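Local atomic coordinates of conserved hypothetical exported protein (Bacteroides fragilis, PDB entry 4JJA), a protein that is of unproven function but probably acts on peptidoglycan as a beta-N-acetylmuramidase. Residues G113-Y117 with L327-T331; P231-F236 with G301-L307; E237-V241 with F320-F325. One frame throughout, in Å; residues are numbered along the deposited sequence.

Contact 1 of 3, residues G113-Y117 with L327-T331; sequences GLRFY and LLVGT
Arg115 reaches the C-terminal end of helix 325-329 and binds its last carbonyls, from a loop that follows strand 104-107 of the six-stranded parallel sheet. The contact thus ties the Rossmann-like N-terminal part of the chain to the C-terminal part.

Across this contact one nitrogen makes both direct bonds. Arg115 NH2 donates to Leu328 O at 2.9 Å, on the side nearer NE, and to Val329 O at 2.9 Å, on the side nearer NH1. The second bond is the straighter, 153° against 136° at the hydrogen. Val329 O lies in the guanidinium plane while Leu328 O is tilted a little out of it, and seen from the carbonyls the nitrogen stands above both of their planes. The arginine chain runs straight through its first two torsions and then bends at chi3 (67°), which turns the flat group toward the helix end. On the NE side a water carries the grip one residue further back: it accepts from Arg115 NE at 2.8 Å and lies 2.9 Å from Leu327 O, to which it can donate, though other acceptors compete for its protons. NH1 turns to other loops, bonding to Ile168 O and Pro153 O.

Beside this polar patch, Phe116 crosses Leu328 at about a right angle. Its CB meets Leu328 CD2 at 3.9 Å, and the ring presents its edge to Leu328 O, with Phe116 CD2 3.7 Å from that oxygen. Beyond the helix, Gly330 takes a positive phi and its backbone bonds to Asp156.

Every N-H of the guanidinium is therefore engaged, which fixes its rotation, and the positive group supplies donors to two carbonyls at the C-terminal end of the helix.

Contact 2 of 3, residues P231-F236 with G301-L307; sequences PSICLF and GINLDYL
Phe236 and Tyr306 cross at about a right angle, and the phenylalanine ring meets the backbone of the other helix rather than the tyrosine ring. Its edge faces Tyr306 O, 3.4 Å from Phe236 CZ, while Phe236 CE2 rests 3.8 Å from Tyr306 CB. In the conformer described, Leu307 runs past the same ring in the opposite direction, its CD1 4.1 Å from Phe236 CD1. Ile233 also approaches Tyr306 at a right angle: its CD1 tip sits 3.6 Å from Tyr306 CD2, and Ser232 CB lies at the edge of that ring. Leu235 meets Leu304 obliquely, methyl against methyl, CD1 to CD2 at 3.8 Å. At the other end of the interface Pro231 CB abuts Ile302 CG1 at 4.1 Å.

Amid these apolar pairs there is one polar link. Ser232 OG, held beside its own backbone N by a chi1 of -61°, accepts from Asn303 N at 2.9 Å, with an angle of 157° at the hydrogen. The N-H of Asn303, two residues before the helix, thus finds its acceptor on the facing segment. Pro231 O, in contrast, is buried with no polar partner.

Asn303 in turn serves the start of helix 305-314, its OD1 accepting from Asp305 N at 2.9 Å. This is a side-chain cap on a helix N-terminus, packed against the C-terminal end of helix 224-233 and the 3-10 segment 234-236, in the core of the C-terminal part of the fold.

Contact 3 of 3, residues E237-V241 with F320-F325; sequences EGTPV and FFRPFF
The Phe320 ring takes Thr239 on one face: CB stands 4.2 Å from the ring centroid and 15° off the normal, a CH-pi contact. The two side chains lie side by side and point the same way, with Thr239 CG2 only 3.5 Å from Phe320 CE2. Farther round the ring, Val241 CG2 approaches Phe320 CE1 obliquely at 3.7 Å. In the conformer described, the Arg322 guanidinium has the Thr239-Pro240 peptide over one face, tilted, with the carbonyl oxygen nearest. Thr239 O sits over the centre of that face, 3.2 Å from Arg322 CZ and badly angled for a hydrogen bond, while Glu237 O is near the plane at the edge and accepts from Arg322 NH1 at 2.8 Å. Phe324 turns its own edge to that same Glu237 O and carries Arg322 CB over the centre of one face, while CB and CG of the arginine also pack on Gly238. Phe325 has Phe321 CD1 over its centre, and Phe321 has Phe320 CD2 over its own.

Each segment contains a turn. Arg322 to Phe325 forms a type I beta turn that contains Phe324, at the N-cap position of helix 325-329, and Thr239 makes an ST turn in which OG1 accepts from Val241 N. That hydroxyl is also hydrogen-bonded to Phe236 O. Between the turns runs a backbone bond, Arg322 N to Gly238 O at 2.8 Å and 151°. Phe320 O has no conventional partner, although Thr239 CA lies 3.2 Å from it in a CA-H...O contact.

The extended Arg322 chain (chi2 172°) lets the guanidinium pass along residues 237-239. Glu237 sends its carboxylate elsewhere, into a salt bridge with Arg245 and a hydrogen bond to a glycerol that probably came from the crystallisation liquor.

Overall arrangement
Contact 1 joins the N-terminal and C-terminal family regions and lies closest to the centre of the chain, whereas contacts 2 and 3 both lie within the C-terminal region, contact 3 farthest out with Phe324 exposed. Contacts 2 and 3 share a continuous run, 231-241, and meet where Phe236 packs on Val241 and, in the conformer described, where Leu307 packs on Thr239, Phe320 and Phe325. Helix 325-329 begins in contact 3 and ends in contact 1, and Leu328 reaches Gly238. Phe116 in turn packs on Cys234 and Leu235 of contact 2. An arginine binds carbonyls in both contacts 1 and 3, buried in the first and partly exposed in the second; contact 2 is mainly apolar.

Contact 1 of 3, residues G113-Y117 with L327-T331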
loop_
_atom_site.group_PDB
_atom_site.type_symbol
_atom_site.label_atom_id
_atom_site.label_comp_id
_atom_site.label_asym_id
_atom_site.label_seq_id
_atom_site.Cartn_x
_atom_site.Cartn_y
_atom_site.Cartn_z
ATOM N N GLY A 113 -2.397 1.025 -2.688
ATOM C CA GLY A 113 -2.102 0.663 -4.083
ATOM C C GLY A 113 -0.711 0.808 -4.622
ATOM O O GLY A 113 -0.520 1.021 -5.800
ATOM N N LEU A 114 0.288 0.695 -3.738
ATOM C CA LEU A 114 1.669 0.829 -4.121
ATOM C C LEU A 114 2.443 -0.429 -3.803
ATOM O O LEU A 114 2.286 -1.055 -2.759
ATOM C CB LEU A 114 2.336 1.990 -3.367
ATOM C CG LEU A 114 2.188 3.354 -4.010
ATOM C CD1 LEU A 114 2.874 3.394 -5.381
ATOM C CD2 LEU A 114 0.725 3.806 -4.009
ATOM N N ARG A 115 3.356 -0.756 -4.700
ATOM C CA ARG A 115 4.224 -1.935 -4.487
ATOM C C ARG A 115 5.073 -1.860 -3.221
ATOM O O ARG A 115 5.396 -2.866 -2.638
ATOM C CB ARG A 115 5.090 -2.130 -5.716
ATOM C CG ARG A 115 5.863 -3.413 -5.762
ATOM C CD ARG A 115 6.671 -3.537 -7.022
ATOM N NE ARG A 115 7.726 -2.567 -7.092
ATOM C CZ ARG A 115 8.177 -2.000 -8.215
ATOM N NH1 ARG A 115 7.634 -2.274 -9.397
ATOM N NH2 ARG A 115 9.174 -1.093 -8.134
ATOM N N PHE A 116 5.427 -0.659 -2.793
ATOM C CA PHE A 116 6.253 -0.442 -1.631
ATOM C C PHE A 116 5.464 -0.113 -0.379
ATOM O O PHE A 116 6.063 0.184 0.665
ATOM C CB PHE A 116 7.398 0.546 -1.900
ATOM C CG PHE A 116 7.037 1.762 -2.698
ATOM C CD1 PHE A 116 6.153 2.712 -2.197
ATOM C CD2 PHE A 116 7.610 1.981 -3.943
ATOM C CE1 PHE A 116 5.833 3.868 -2.924
ATOM C CE2 PHE A 116 7.294 3.126 -4.666
ATOM C CZ PHE A 116 6.394 4.053 -4.167
ATOM N N TYR A 117 4.122 -0.267 -0.430
ATOM C CA TYR A 117 3.250 -0.216 0.754
ATOM C C TYR A 117 2.862 -1.662 1.001
ATOM O O TYR A 117 2.186 -2.258 0.170
ATOM C CB TYR A 117 2.065 0.662 0.473
ATOM C CG TYR A 117 1.278 1.028 1.725
ATOM C CD1 TYR A 117 1.595 2.164 2.428
ATOM C CD2 TYR A 117 0.172 0.302 2.138
ATOM C CE1 TYR A 117 0.909 2.560 3.529
ATOM C CE2 TYR A 117 -0.552 0.663 3.260
ATOM C CZ TYR A 117 -0.172 1.807 3.958
ATOM O OH TYR A 117 -0.925 2.155 5.060
ATOM N N LEU A 327 15.529 -0.885 -5.047
ATOM C CA LEU A 327 14.514 -1.695 -4.424
ATOM C C LEU A 327 13.123 -1.054 -4.460
ATOM O O LEU A 327 12.113 -1.750 -4.501
ATOM C CB LEU A 327 14.905 -2.087 -2.998
ATOM C CG LEU A 327 16.291 -2.768 -2.865
ATOM C CD1 LEU A 327 16.568 -3.171 -1.405
ATOM C CD2 LEU A 327 16.445 -3.983 -3.774
ATOM N N LEU A 328 13.097 0.276 -4.458
ATOM C CA LEU A 328 11.860 1.053 -4.577
ATOM C C LEU A 328 11.388 1.158 -6.023
ATOM O O LEU A 328 10.245 0.869 -6.316
ATOM C CB LEU A 328 12.015 2.436 -3.942
ATOM C CG LEU A 328 12.211 2.450 -2.421
ATOM C CD1 LEU A 328 12.692 3.842 -1.955
ATOM C CD2 LEU A 328 10.944 2.080 -1.679
ATOM N N VAL A 329 12.299 1.545 -6.926
ATOM C CA VAL A 329 11.879 1.775 -8.316
ATOM C C VAL A 329 11.744 0.503 -9.113
ATOM O O VAL A 329 10.882 0.407 -9.990
ATOM C CB VAL A 329 12.784 2.743 -9.086
ATOM C CG1 VAL A 329 12.530 4.104 -8.561
ATOM C CG2 VAL A 329 14.254 2.416 -8.975
ATOM N N GLY A 330 12.578 -0.495 -8.802
ATOM C CA GLY A 330 12.441 -1.838 -9.361
ATOM C C GLY A 330 13.249 -2.189 -10.582
ATOM O O GLY A 330 13.136 -3.275 -11.090
ATOM N N THR A 331 14.076 -1.252 -11.026
ATOM C CA THR A 331 14.931 -1.436 -12.205
ATOM C C THR A 331 16.125 -0.515 -12.063
ATOM O O THR A 331 16.091 0.474 -11.324
ATOM C CB THR A 331 14.168 -1.087 -13.499
ATOM O OG1 THR A 331 14.995 -1.441 -14.572
ATOM C CG2 THR A 331 13.811 0.389 -13.617
HETATM O O HOH W 1 9.200 -1.902 -4.774
#

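Contact 2 of 3, residues P231-F236 with G301-L307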
loop_
_atom_site.group_PDB
_atom_site.type_symbol
_atom_site.label_atom_id
_atom_site.label_comp_id
_atom_site.label_asym_id
_atom_site.label_seq_id
_atom_site.Cartn_x
_atom_site.Cartn_y
_atom_site.Cartn_z
ATOM N N PRO A 231 2.894 7.843 -4.894
ATOM C CA PRO A 231 3.694 7.106 -5.869
ATOM C C PRO A 231 4.918 7.831 -6.389
ATOM O O PRO A 231 5.931 7.201 -6.694
ATOM C CB PRO A 231 2.697 6.852 -7.024
ATOM C CG PRO A 231 1.371 6.932 -6.373
ATOM C CD PRO A 231 1.463 7.939 -5.272
ATOM N N SER A 232 4.800 9.146 -6.514
ATOM C CA SER A 232 5.889 9.996 -7.021
ATOM C C SER A 232 6.842 10.392 -5.890
ATOM O O SER A 232 8.052 10.278 -6.005
ATOM C CB SER A 232 5.319 11.262 -7.686
ATOM O OG SER A 232 4.492 10.940 -8.787
ATOM N N ILE A 233 6.300 10.799 -4.783
ATOM C CA ILE A 233 7.092 11.393 -3.705
ATOM C C ILE A 233 7.791 10.365 -2.824
ATOM O O ILE A 233 8.870 10.631 -2.343
ATOM C CB ILE A 233 6.207 12.387 -2.883
ATOM C CG1 ILE A 233 5.794 13.532 -3.787
ATOM C CG2 ILE A 233 6.909 12.930 -1.621
ATOM C CD1 ILE A 233 6.915 14.448 -4.251
ATOM N N CYS A 234 7.240 9.173 -2.669
ATOM C CA CYS A 234 7.883 8.150 -1.855
ATOM C C CYS A 234 9.206 7.703 -2.471
ATOM O O CYS A 234 10.045 7.192 -1.767
ATOM C CB CYS A 234 6.957 6.925 -1.636
ATOM S SG CYS A 234 7.451 5.887 -0.249
ATOM N N LEU A 235 9.425 7.957 -3.766
ATOM C CA LEU A 235 10.747 7.683 -4.341
ATOM C C LEU A 235 11.864 8.411 -3.633
ATOM O O LEU A 235 13.028 7.965 -3.664
ATOM C CB LEU A 235 10.720 7.960 -5.839
ATOM C CG LEU A 235 9.667 7.147 -6.623
ATOM C CD1 LEU A 235 9.743 7.545 -8.110
ATOM C CD2 LEU A 235 9.835 5.652 -6.449
ATOM N N PHE A 236 11.552 9.537 -3.006
ATOM C CA PHE A 236 12.551 10.248 -2.231
ATOM C C PHE A 236 13.077 9.485 -1.032
ATOM O O PHE A 236 14.128 9.825 -0.504
ATOM C CB PHE A 236 12.081 11.635 -1.788
ATOM C CG PHE A 236 12.036 12.676 -2.875
ATOM C CD1 PHE A 236 13.185 13.047 -3.536
ATOM C CD2 PHE A 236 10.864 13.336 -3.206
ATOM C CE1 PHE A 236 13.181 14.067 -4.455
ATOM C CE2 PHE A 236 10.838 14.359 -4.162
ATOM C CZ PHE A 236 12.013 14.700 -4.794
ATOM N N GLY A 301 0.232 10.851 -13.083
ATOM C CA GLY A 301 0.669 9.537 -12.567
ATOM C C GLY A 301 2.022 9.651 -11.913
ATOM O O GLY A 301 2.322 10.638 -11.254
ATOM N N ILE A 302 2.859 8.624 -12.038
ATOM C CA ILE A 302 4.215 8.731 -11.484
ATOM C C ILE A 302 4.938 9.841 -12.236
ATOM O O ILE A 302 5.067 9.788 -13.449
ATOM C CB ILE A 302 4.965 7.425 -11.579
ATOM C CG1 ILE A 302 4.296 6.343 -10.722
ATOM C CG2 ILE A 302 6.458 7.595 -11.189
ATOM C CD1 ILE A 302 4.871 4.936 -10.923
ATOM N N ASN A 303 5.377 10.830 -11.503
ATOM C CA ASN A 303 5.966 12.035 -12.035
ATOM C C ASN A 303 7.393 12.143 -11.517
ATOM O O ASN A 303 7.583 12.476 -10.329
ATOM C CB ASN A 303 5.140 13.229 -11.609
ATOM C CG ASN A 303 5.628 14.506 -12.227
ATOM O OD1 ASN A 303 6.656 14.519 -12.900
ATOM N ND2 ASN A 303 4.898 15.615 -11.983
ATOM N N LEU A 304 8.373 11.878 -12.389
ATOM C CA LEU A 304 9.789 11.960 -12.045
ATOM C C LEU A 304 10.340 13.364 -12.008
ATOM O O LEU A 304 11.506 13.547 -11.685
ATOM C CB LEU A 304 10.629 11.075 -12.963
ATOM C CG LEU A 304 10.331 9.605 -12.985
ATOM C CD1 LEU A 304 11.139 8.907 -14.062
ATOM C CD2 LEU A 304 10.560 8.963 -11.585
ATOM N N ASP A 305 9.520 14.366 -12.308
ATOM C CA ASP A 305 10.000 15.747 -12.285
ATOM C C ASP A 305 10.656 16.105 -10.969
ATOM O O ASP A 305 11.631 16.876 -10.934
ATOM C CB ASP A 305 8.858 16.766 -12.552
ATOM C CG ASP A 305 8.413 16.880 -14.000
ATOM O OD1 ASP A 305 9.081 16.376 -14.890
ATOM O OD2 ASP A 305 7.362 17.543 -14.227
ATOM N N TYR A 306 10.049 15.648 -9.860
ATOM C CA TYR A 306 10.496 16.089 -8.571
ATOM C C TYR A 306 11.871 15.501 -8.249
ATOM O O TYR A 306 12.790 16.202 -7.792
ATOM C CB TYR A 306 9.460 15.688 -7.498
ATOM C CG TYR A 306 8.034 16.035 -7.884
ATOM C CD1 TYR A 306 7.701 17.311 -8.284
ATOM C CD2 TYR A 306 7.023 15.099 -7.818
ATOM C CE1 TYR A 306 6.381 17.636 -8.667
ATOM C CE2 TYR A 306 5.702 15.418 -8.183
ATOM C CZ TYR A 306 5.398 16.692 -8.619
ATOM O OH TYR A 306 4.079 16.996 -8.923
ATOM N N LEU A 307 12.018 14.204 -8.465
ATOM C CA LEU A 307 13.254 13.536 -8.249
ATOM C C LEU A 307 14.410 14.144 -9.095
ATOM O O LEU A 307 15.511 14.370 -8.612
ATOM C CB LEU A 307 12.977 12.066 -8.561
ATOM C CG LEU A 307 14.097 11.099 -8.283
ATOM C CD1 LEU A 307 14.359 10.933 -6.796
ATOM C CD2 LEU A 307 13.785 9.761 -8.876
#

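Contact 3 of 3, residues E237-V241 with F320-F325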
loop_
_atom_site.group_PDB
_atom_site.type_symbol
_atom_site.label_atom_id
_atom_site.label_comp_id
_atom_site.label_asym_id
_atom_site.label_seq_id
_atom_site.Cartn_x
_atom_site.Cartn_y
_atom_site.Cartn_z
ATOM N N GLU A 237 12.398 8.432 -0.618
ATOM C CA GLU A 237 12.938 7.591 0.457
ATOM C C GLU A 237 14.196 6.866 -0.002
ATOM O O GLU A 237 14.902 6.326 0.825
ATOM C CB GLU A 237 11.889 6.629 0.970
ATOM C CG GLU A 237 10.754 7.455 1.618
ATOM C CD GLU A 237 9.985 6.917 2.758
ATOM O OE1 GLU A 237 9.854 5.718 2.870
ATOM O OE2 GLU A 237 9.430 7.768 3.512
ATOM N N GLY A 238 14.465 6.821 -1.298
ATOM C CA GLY A 238 15.716 6.326 -1.854
ATOM C C GLY A 238 16.766 7.388 -2.036
ATOM O O GLY A 238 17.685 7.152 -2.833
ATOM N N THR A 239 16.647 8.516 -1.330
ATOM C CA THR A 239 17.503 9.678 -1.449
ATOM C C THR A 239 17.604 10.309 -0.077
ATOM O O THR A 239 16.846 9.944 0.832
ATOM C CB THR A 239 16.914 10.742 -2.429
ATOM O OG1 THR A 239 15.901 11.511 -1.753
ATOM C CG2 THR A 239 16.385 10.137 -3.736
ATOM N N PRO A 240 18.434 11.355 0.100
ATOM C CA PRO A 240 18.452 12.102 1.367
ATOM C C PRO A 240 17.410 13.210 1.511
ATOM O O PRO A 240 17.388 13.921 2.510
ATOM C CB PRO A 240 19.849 12.703 1.396
ATOM C CG PRO A 240 20.500 12.322 0.187
ATOM C CD PRO A 240 19.569 11.691 -0.745
ATOM N N VAL A 241 16.577 13.389 0.505
ATOM C CA VAL A 241 15.621 14.500 0.459
ATOM C C VAL A 241 14.477 14.209 1.432
ATOM O O VAL A 241 13.953 13.104 1.479
ATOM C CB VAL A 241 15.090 14.685 -0.981
ATOM C CG1 VAL A 241 14.048 15.723 -1.058
ATOM C CG2 VAL A 241 16.235 14.978 -1.930
ATOM N N PHE A 320 23.406 10.990 -4.344
ATOM C CA PHE A 320 21.979 11.322 -4.181
ATOM C C PHE A 320 21.094 10.090 -4.050
ATOM O O PHE A 320 20.052 10.120 -3.400
ATOM C CB PHE A 320 21.562 12.149 -5.399
ATOM C CG PHE A 320 20.107 12.514 -5.420
ATOM C CD1 PHE A 320 19.630 13.654 -4.750
ATOM C CD2 PHE A 320 19.232 11.771 -6.162
ATOM C CE1 PHE A 320 18.299 13.982 -4.811
ATOM C CE2 PHE A 320 17.917 12.133 -6.228
ATOM C CZ PHE A 320 17.476 13.230 -5.557
ATOM N N PHE A 321 21.464 9.021 -4.733
ATOM C CA PHE A 321 20.648 7.796 -4.769
ATOM C C PHE A 321 21.203 6.819 -3.768
ATOM O O PHE A 321 22.310 6.337 -3.936
ATOM C CB PHE A 321 20.599 7.145 -6.156
ATOM C CG PHE A 321 19.993 8.012 -7.210
ATOM C CD1 PHE A 321 18.651 8.116 -7.356
ATOM C CD2 PHE A 321 20.821 8.732 -8.101
ATOM C CE1 PHE A 321 18.105 8.941 -8.349
ATOM C CE2 PHE A 321 20.299 9.525 -9.083
ATOM C CZ PHE A 321 18.930 9.626 -9.222
ATOM N N ARG A 322 20.436 6.507 -2.741
ATOM C CA ARG A 322 20.785 5.474 -1.776
ATOM C C ARG A 322 20.974 4.160 -2.525
ATOM O O ARG A 322 20.335 3.938 -3.551
ATOM C CB ARG A 322 19.650 5.315 -0.781
ATOM C CG ARG A 322 19.582 6.522 0.165
ATOM C CD ARG A 322 18.421 6.567 1.054
ATOM N NE ARG A 322 18.610 7.512 2.148
ATOM C CZ ARG A 322 17.689 7.798 3.069
ATOM N NH1 ARG A 322 16.449 7.296 2.956
ATOM N NH2 ARG A 322 18.006 8.652 4.054
ATOM N N PRO A 323 21.757 3.206 -1.976
ATOM C CA PRO A 323 21.896 1.918 -2.633
ATOM C C PRO A 323 20.538 1.277 -2.969
ATOM O O PRO A 323 20.367 0.652 -4.033
ATOM C CB PRO A 323 22.697 1.129 -1.625
ATOM C CG PRO A 323 23.573 2.157 -0.992
ATOM C CD PRO A 323 22.684 3.370 -0.836
ATOM N N PHE A 324 19.603 1.424 -2.048
ATOM C CA PHE A 324 18.309 0.778 -2.154
ATOM C C PHE A 324 17.283 1.528 -2.963
ATOM O O PHE A 324 16.127 1.099 -3.003
ATOM C CB PHE A 324 17.826 0.338 -0.789
ATOM C CG PHE A 324 17.745 1.455 0.213
ATOM C CD1 PHE A 324 16.647 2.309 0.243
ATOM C CD2 PHE A 324 18.772 1.666 1.121
ATOM C CE1 PHE A 324 16.564 3.310 1.169
ATOM C CE2 PHE A 324 18.664 2.691 2.070
ATOM C CZ PHE A 324 17.553 3.477 2.068
ATOM N N PHE A 325 17.669 2.624 -3.643
ATOM C CA PHE A 325 16.769 3.252 -4.580
ATOM C C PHE A 325 16.164 2.196 -5.537
ATOM O O PHE A 325 14.975 2.242 -5.817
ATOM C CB PHE A 325 17.535 4.338 -5.327
ATOM C CG PHE A 325 16.751 5.069 -6.370
ATOM C CD1 PHE A 325 15.807 5.999 -6.003
ATOM C CD2 PHE A 325 16.930 4.793 -7.689
ATOM C CE1 PHE A 325 15.072 6.661 -6.956
ATOM C CE2 PHE A 325 16.230 5.439 -8.661
ATOM C CZ PHE A 325 15.272 6.383 -8.318
#